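Local coordinates for protein quercetin 2,3-dioxygenase (Escherichia coli, PDB 1TQ5) that cleaves quercetin with molecular oxygen in vitro as a metal-dependent bicupin dioxygenase of the pirin family, its physiological role being unknown, at residues 24-29 with 40-45; 162-167 with 220-225. One frame throughout, in Å; residues are numbered along the deposited sequence.

Interaction 1. Residues 24-29 with 40-45; sequences FSFANY and LRVIND
Phe24 and Phe26 send their rings from a loop onto strand 40-45, and most of the contact is apolar. The Phe24 ring lies against Leu40, Arg41 and Val42. Phe24 CE2 lies 4.0 Å from Leu40 CG, and Phe24 CD2 is 3.5 Å from Arg41 O. With CG anti to its carbonyl carbon (chi1 -55°), the Phe24 ring is carried to the strand beside Arg41 O. The ring also packs beside Ile43, though the modelled approach there is doubtful. Phe26 covers Val42 and Asn44. Phe26 CD1 is 3.7 Å from Val42 CG1, and the two side chains cross at about a right angle. The Asn44 side-chain amide lies over one face of the Phe26 ring, its plane 87° from the ring's. An alanine in place of Phe26 would probably leave the Val42 methyls and the Asn44 amide without their aromatic cover and open a gap beside the strand.

The polar link is indirect. Water 1 accepts from Phe24 N at 2.9 Å and from Ile43 N at 3.0 Å. No direct hydrogen bond joins the segments. Within the loop, a type II' turn runs from Phe26 to Tyr29, closed by Tyr29 N to Phe26 O at 2.7 Å. On the strand, Arg41 and Val42 both face Trp118 in a classic beta bulge.

Outside the pair, Phe24 meets the ring of Trp184 and Phe26 that of His22. The Phe26 side chain is about 7 Å from that of the metal ligand His59. The chemistry implies a loop held to the cupin strand by aromatic cover and one shared water that satisfies two backbone N-H groups.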
loop_
_atom_site.group_PDB
_atom_site.type_symbol
_atom_site.label_atom_id
_atom_site.label_comp_id
_atom_site.label_asym_id
_atom_site.label_seq_id
_atom_site.Cartn_x
_atom_site.Cartn_y
_atom_site.Cartn_z
ATOM N N PHE A 24 8.357 6.617 -2.635
ATOM C CA PHE A 24 8.395 7.555 -3.763
ATOM C C PHE A 24 8.484 8.987 -3.255
ATOM O O PHE A 24 8.198 9.262 -2.085
ATOM C CB PHE A 24 7.118 7.464 -4.612
ATOM C CG PHE A 24 6.804 6.085 -5.111
ATOM C CD1 PHE A 24 7.554 5.510 -6.127
ATOM C CD2 PHE A 24 5.765 5.353 -4.548
ATOM C CE1 PHE A 24 7.282 4.228 -6.577
ATOM C CE2 PHE A 24 5.483 4.067 -4.988
ATOM C CZ PHE A 24 6.246 3.503 -6.007
ATOM N N SER A 25 8.862 9.895 -4.154
ATOM C CA SER A 25 8.957 11.311 -3.827
ATOM C C SER A 25 7.694 11.689 -3.057
ATOM O O SER A 25 6.574 11.411 -3.503
ATOM C CB SER A 25 9.043 12.148 -5.108
ATOM O OG SER A 25 10.103 11.706 -5.934
ATOM N N PHE A 26 7.875 12.308 -1.899
ATOM C CA PHE A 26 6.750 12.708 -1.063
ATOM C C PHE A 26 7.048 14.041 -0.385
ATOM O O PHE A 26 8.123 14.229 0.184
ATOM C CB PHE A 26 6.489 11.652 0.011
ATOM C CG PHE A 26 5.195 11.846 0.751
ATOM C CD1 PHE A 26 3.984 11.512 0.157
ATOM C CD2 PHE A 26 5.184 12.363 2.041
ATOM C CE1 PHE A 26 2.779 11.690 0.841
ATOM C CE2 PHE A 26 3.981 12.546 2.733
ATOM C CZ PHE A 26 2.780 12.209 2.129
ATOM N N ALA A 27 6.092 14.959 -0.444
ATOM C CA ALA A 27 6.258 16.268 0.179
ATOM C C ALA A 27 7.587 16.893 -0.233
ATOM O O ALA A 27 7.780 17.232 -1.399
ATOM C CB ALA A 27 6.188 16.132 1.694
ATOM N N ASN A 28 8.502 17.026 0.725
ATOM C CA ASN A 28 9.813 17.620 0.469
ATOM C C ASN A 28 10.890 16.621 0.043
ATOM O O ASN A 28 12.037 17.003 -0.202
ATOM C CB ASN A 28 10.295 18.380 1.708
ATOM C CG ASN A 28 9.392 19.548 2.062
ATOM O OD1 ASN A 28 9.134 20.420 1.228
ATOM N ND2 ASN A 28 8.911 19.574 3.302
ATOM N N TYR A 29 10.531 15.343 -0.032
ATOM C CA TYR A 29 11.482 14.315 -0.448
ATOM C C TYR A 29 11.329 14.079 -1.946
ATOM O O TYR A 29 10.217 13.933 -2.446
ATOM C CB TYR A 29 11.228 13.018 0.326
ATOM C CG TYR A 29 11.923 11.805 -0.253
ATOM C CD1 TYR A 29 13.320 11.709 -0.275
ATOM C CD2 TYR A 29 11.179 10.751 -0.783
ATOM C CE1 TYR A 29 13.956 10.582 -0.814
ATOM C CE2 TYR A 29 11.798 9.626 -1.319
ATOM C CZ TYR A 29 13.181 9.542 -1.334
ATOM O OH TYR A 29 13.771 8.421 -1.866
ATOM N N LEU A 40 0.211 4.128 -8.931
ATOM C CA LEU A 40 0.708 4.062 -7.556
ATOM C C LEU A 40 1.594 5.278 -7.319
ATOM O O LEU A 40 2.694 5.376 -7.861
ATOM C CB LEU A 40 1.503 2.773 -7.346
ATOM C CG LEU A 40 1.961 2.470 -5.919
ATOM C CD1 LEU A 40 0.762 2.478 -4.974
ATOM C CD2 LEU A 40 2.668 1.126 -5.895
ATOM N N ARG A 41 1.112 6.207 -6.504
ATOM C CA ARG A 41 1.847 7.431 -6.252
ATOM C C ARG A 41 2.588 7.511 -4.923
ATOM O O ARG A 41 3.654 8.118 -4.846
ATOM C CB ARG A 41 0.894 8.630 -6.369
ATOM C CG ARG A 41 0.275 8.815 -7.759
ATOM C CD ARG A 41 1.350 8.867 -8.835
ATOM N NE ARG A 41 0.825 9.272 -10.133
ATOM C CZ ARG A 41 0.363 10.489 -10.410
ATOM N NH1 ARG A 41 0.356 11.431 -9.474
ATOM N NH2 ARG A 41 -0.094 10.766 -11.625
ATOM N N VAL A 42 2.034 6.897 -3.885
ATOM C CA VAL A 42 2.650 6.959 -2.563
ATOM C C VAL A 42 2.611 5.644 -1.775
ATOM O O VAL A 42 1.618 4.915 -1.801
ATOM C CB VAL A 42 1.945 8.035 -1.696
ATOM C CG1 VAL A 42 2.616 8.152 -0.341
ATOM C CG2 VAL A 42 1.948 9.382 -2.413
ATOM N N ILE A 43 3.720 5.344 -1.101
ATOM C CA ILE A 43 3.827 4.184 -0.218
ATOM C C ILE A 43 4.669 4.670 0.944
ATOM O O ILE A 43 5.901 4.769 0.850
ATOM C CB ILE A 43 4.543 2.955 -0.835
ATOM C CG1 ILE A 43 3.617 2.212 -1.794
ATOM C CG2 ILE A 43 4.924 1.971 0.281
ATOM C CD1 ILE A 43 3.271 2.980 -3.014
ATOM N N ASN A 44 3.996 5.011 2.032
ATOM C CA ASN A 44 4.685 5.474 3.208
ATOM C C ASN A 44 4.580 4.418 4.295
ATOM O O ASN A 44 3.497 3.916 4.600
ATOM C CB ASN A 44 4.101 6.802 3.696
ATOM C CG ASN A 44 4.441 7.960 2.775
ATOM O OD1 ASN A 44 5.401 7.891 2.006
ATOM N ND2 ASN A 44 3.663 9.037 2.860
ATOM N N ASP A 45 5.735 4.071 4.842
ATOM C CA ASP A 45 5.860 3.084 5.905
ATOM C C ASP A 45 5.933 3.934 7.170
ATOM O O ASP A 45 7.004 4.434 7.512
ATOM C CB ASP A 45 7.165 2.314 5.697
ATOM C CG ASP A 45 7.326 1.147 6.647
ATOM O OD1 ASP A 45 6.897 1.259 7.818
ATOM O OD2 ASP A 45 7.907 0.122 6.219
HETATM O O HOH W 1 6.038 7.293 -1.059
#

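Interaction 2. Residues 162-167 with 220-225; sequences LYRWAL and DSEVLL
Trp165 and Val223 face each other as a hydrogen-bonded pair of two antiparallel strands. Trp165 N to Val223 O is 2.7 Å and nearly straight, at 174°. Six such backbone bonds join the strands, from Tyr163 with Leu225 to Leu167 with Ser221. CA-H...O contacts fill in between them, as from Glu222 CA to Trp165 O at 3.1 Å.

The tight side carries Tyr163, Trp165, Val223 and Leu225. Val223 CG2 sits between its own backbone N and carbonyl carbon and touches Trp165 CB at 3.6 Å. Leu225 CD1 meets the indole at its edge, 3.6 Å from CZ3 of Trp165. Leu225 CD2 is 4.1 Å from Tyr163 CD2, the two side chains lying side by side. Ile185 and His175 pack against this side too.

The other side is looser. Arg164, Ala166 and Glu222 are partly exposed there, while Leu224 on the same face is buried. Arg164 CD and Glu222 OE2 touch at 3.5 Å, yet Arg164 NE stays 4.8 Å from Glu222 OE2, too far for a salt bridge. Each has a partner elsewhere: Arg164 bonds Gln142 and Gly88 O, and Glu222 OE2 bonds Tyr67 OH. Tyr67 and Gly88 belong to the N-terminal cupin. The chemistry thus implies a strand pair of the C-terminal cupin that is mostly apolar on the Trp165 face, while on the other face Arg164 and Glu222 probably help join it to the N-terminal cupin.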
loop_
_atom_site.group_PDB
_atom_site.type_symbol
_atom_site.label_atom_id
_atom_site.label_comp_id
_atom_site.label_asym_id
_atom_site.label_seq_id
_atom_site.Cartn_x
_atom_site.Cartn_y
_atom_site.Cartn_z
ATOM N N LEU A 162 -5.118 -5.158 -6.288
ATOM C CA LEU A 162 -4.137 -5.284 -5.219
ATOM C C LEU A 162 -4.390 -6.604 -4.503
ATOM O O LEU A 162 -5.516 -6.905 -4.112
ATOM C CB LEU A 162 -4.263 -4.131 -4.213
ATOM C CG LEU A 162 -3.397 -4.230 -2.944
ATOM C CD1 LEU A 162 -1.911 -4.251 -3.312
ATOM C CD2 LEU A 162 -3.703 -3.051 -2.019
ATOM N N TYR A 163 -3.335 -7.390 -4.348
ATOM C CA TYR A 163 -3.425 -8.675 -3.676
ATOM C C TYR A 163 -2.505 -8.701 -2.466
ATOM O O TYR A 163 -1.437 -8.085 -2.476
ATOM C CB TYR A 163 -2.980 -9.802 -4.607
ATOM C CG TYR A 163 -3.790 -9.969 -5.866
ATOM C CD1 TYR A 163 -4.799 -10.927 -5.944
ATOM C CD2 TYR A 163 -3.532 -9.188 -6.992
ATOM C CE1 TYR A 163 -5.528 -11.107 -7.113
ATOM C CE2 TYR A 163 -4.255 -9.357 -8.165
ATOM C CZ TYR A 163 -5.252 -10.319 -8.218
ATOM O OH TYR A 163 -5.976 -10.490 -9.379
ATOM N N ARG A 164 -2.938 -9.393 -1.420
ATOM C CA ARG A 164 -2.109 -9.592 -0.242
ATOM C C ARG A 164 -1.765 -11.071 -0.401
ATOM O O ARG A 164 -2.650 -11.924 -0.388
ATOM C CB ARG A 164 -2.879 -9.367 1.057
ATOM C CG ARG A 164 -2.058 -9.750 2.279
ATOM C CD ARG A 164 -2.697 -9.304 3.585
ATOM N NE ARG A 164 -4.043 -9.833 3.785
ATOM C CZ ARG A 164 -4.756 -9.636 4.889
ATOM N NH1 ARG A 164 -5.975 -10.147 4.994
ATOM N NH2 ARG A 164 -4.248 -8.927 5.893
ATOM N N TRP A 165 -0.481 -11.361 -0.572
ATOM C CA TRP A 165 -0.024 -12.722 -0.804
ATOM C C TRP A 165 0.799 -13.282 0.354
ATOM O O TRP A 165 1.920 -12.834 0.603
ATOM C CB TRP A 165 0.825 -12.740 -2.079
ATOM C CG TRP A 165 0.670 -13.957 -2.932
ATOM C CD1 TRP A 165 0.477 -15.242 -2.511
ATOM C CD2 TRP A 165 0.739 -14.009 -4.360
ATOM N NE1 TRP A 165 0.421 -16.092 -3.589
ATOM C CE2 TRP A 165 0.579 -15.361 -4.738
ATOM C CE3 TRP A 165 0.920 -13.045 -5.360
ATOM C CZ2 TRP A 165 0.594 -15.773 -6.075
ATOM C CZ3 TRP A 165 0.935 -13.454 -6.691
ATOM C CH2 TRP A 165 0.772 -14.808 -7.033
ATOM N N ALA A 166 0.243 -14.258 1.064
ATOM C CA ALA A 166 0.964 -14.882 2.167
ATOM C C ALA A 166 1.581 -16.170 1.631
ATOM O O ALA A 166 0.885 -17.001 1.051
ATOM C CB ALA A 166 0.015 -15.185 3.324
ATOM N N LEU A 167 2.888 -16.326 1.808
ATOM C CA LEU A 167 3.579 -17.517 1.324
ATOM C C LEU A 167 4.412 -18.187 2.403
ATOM O O LEU A 167 5.145 -17.528 3.135
ATOM C CB LEU A 167 4.496 -17.167 0.147
ATOM C CG LEU A 167 3.869 -16.649 -1.147
ATOM C CD1 LEU A 167 4.974 -16.328 -2.132
ATOM C CD2 LEU A 167 2.926 -17.688 -1.732
ATOM N N ASP A 220 8.821 -17.784 5.471
ATOM C CA ASP A 220 7.413 -17.402 5.487
ATOM C C ASP A 220 7.387 -15.914 5.174
ATOM O O ASP A 220 8.097 -15.134 5.801
ATOM C CB ASP A 220 6.783 -17.646 6.861
ATOM C CG ASP A 220 6.887 -19.091 7.302
ATOM O OD1 ASP A 220 6.543 -19.985 6.499
ATOM O OD2 ASP A 220 7.304 -19.332 8.457
ATOM N N SER A 221 6.572 -15.517 4.208
ATOM C CA SER A 221 6.525 -14.115 3.834
ATOM C C SER A 221 5.127 -13.632 3.504
ATOM O O SER A 221 4.164 -14.401 3.500
ATOM C CB SER A 221 7.418 -13.884 2.610
ATOM O OG SER A 221 8.716 -14.415 2.808
ATOM N N GLU A 222 5.036 -12.336 3.231
ATOM C CA GLU A 222 3.784 -11.713 2.829
ATOM C C GLU A 222 4.153 -10.520 1.966
ATOM O O GLU A 222 5.006 -9.716 2.340
ATOM C CB GLU A 222 2.971 -11.245 4.035
ATOM C CG GLU A 222 1.662 -10.563 3.637
ATOM C CD GLU A 222 0.817 -10.164 4.833
ATOM O OE1 GLU A 222 0.468 -11.058 5.637
ATOM O OE2 GLU A 222 0.498 -8.959 4.968
ATOM N N VAL A 223 3.535 -10.432 0.795
ATOM C CA VAL A 223 3.788 -9.325 -0.109
ATOM C C VAL A 223 2.479 -8.756 -0.601
ATOM O O VAL A 223 1.444 -9.432 -0.598
ATOM C CB VAL A 223 4.606 -9.751 -1.356
ATOM C CG1 VAL A 223 5.960 -10.297 -0.937
ATOM C CG2 VAL A 223 3.827 -10.786 -2.162
ATOM N N LEU A 224 2.536 -7.493 -1.003
ATOM C CA LEU A 224 1.391 -6.801 -1.559
ATOM C C LEU A 224 1.736 -6.730 -3.036
ATOM O O LEU A 224 2.826 -6.278 -3.401
ATOM C CB LEU A 224 1.272 -5.386 -0.985
ATOM C CG LEU A 224 1.046 -5.252 0.527
ATOM C CD1 LEU A 224 0.931 -3.789 0.888
ATOM C CD2 LEU A 224 -0.226 -5.996 0.933
ATOM N N LEU A 225 0.830 -7.200 -3.884
ATOM C CA LEU A 225 1.084 -7.174 -5.310
ATOM C C LEU A 225 0.115 -6.223 -5.981
ATOM O O LEU A 225 -1.098 -6.450 -5.996
ATOM C CB LEU A 225 0.963 -8.579 -5.913
ATOM C CG LEU A 225 1.437 -8.707 -7.370
ATOM C CD1 LEU A 225 1.996 -10.102 -7.620
ATOM C CD2 LEU A 225 0.283 -8.403 -8.317
#

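Interaction 1 comes first along the chain, and both its segments precede those of interaction 2. Their centres are about 21 Å apart, on opposite sides of the chain's centre, and their nearest atoms are about 7 Å apart. Interaction 1 belongs to the N-terminal cupin, with strand 40-48 in one seven-stranded sheet. Interaction 2 belongs to the C-terminal cupin, with strands 161-167 and 221-228 adjacent in the other. They do not touch, but strand 221-228 runs on past interaction 2, where Phe226 and Leu228 reach Leu40. Trp184, on the neighbouring strand 182-187, meets Phe24. Both contacts therefore border the interface of the two face-to-face domains, while the metal-binding residues His57, His59 and His101 belong to the N-terminal one.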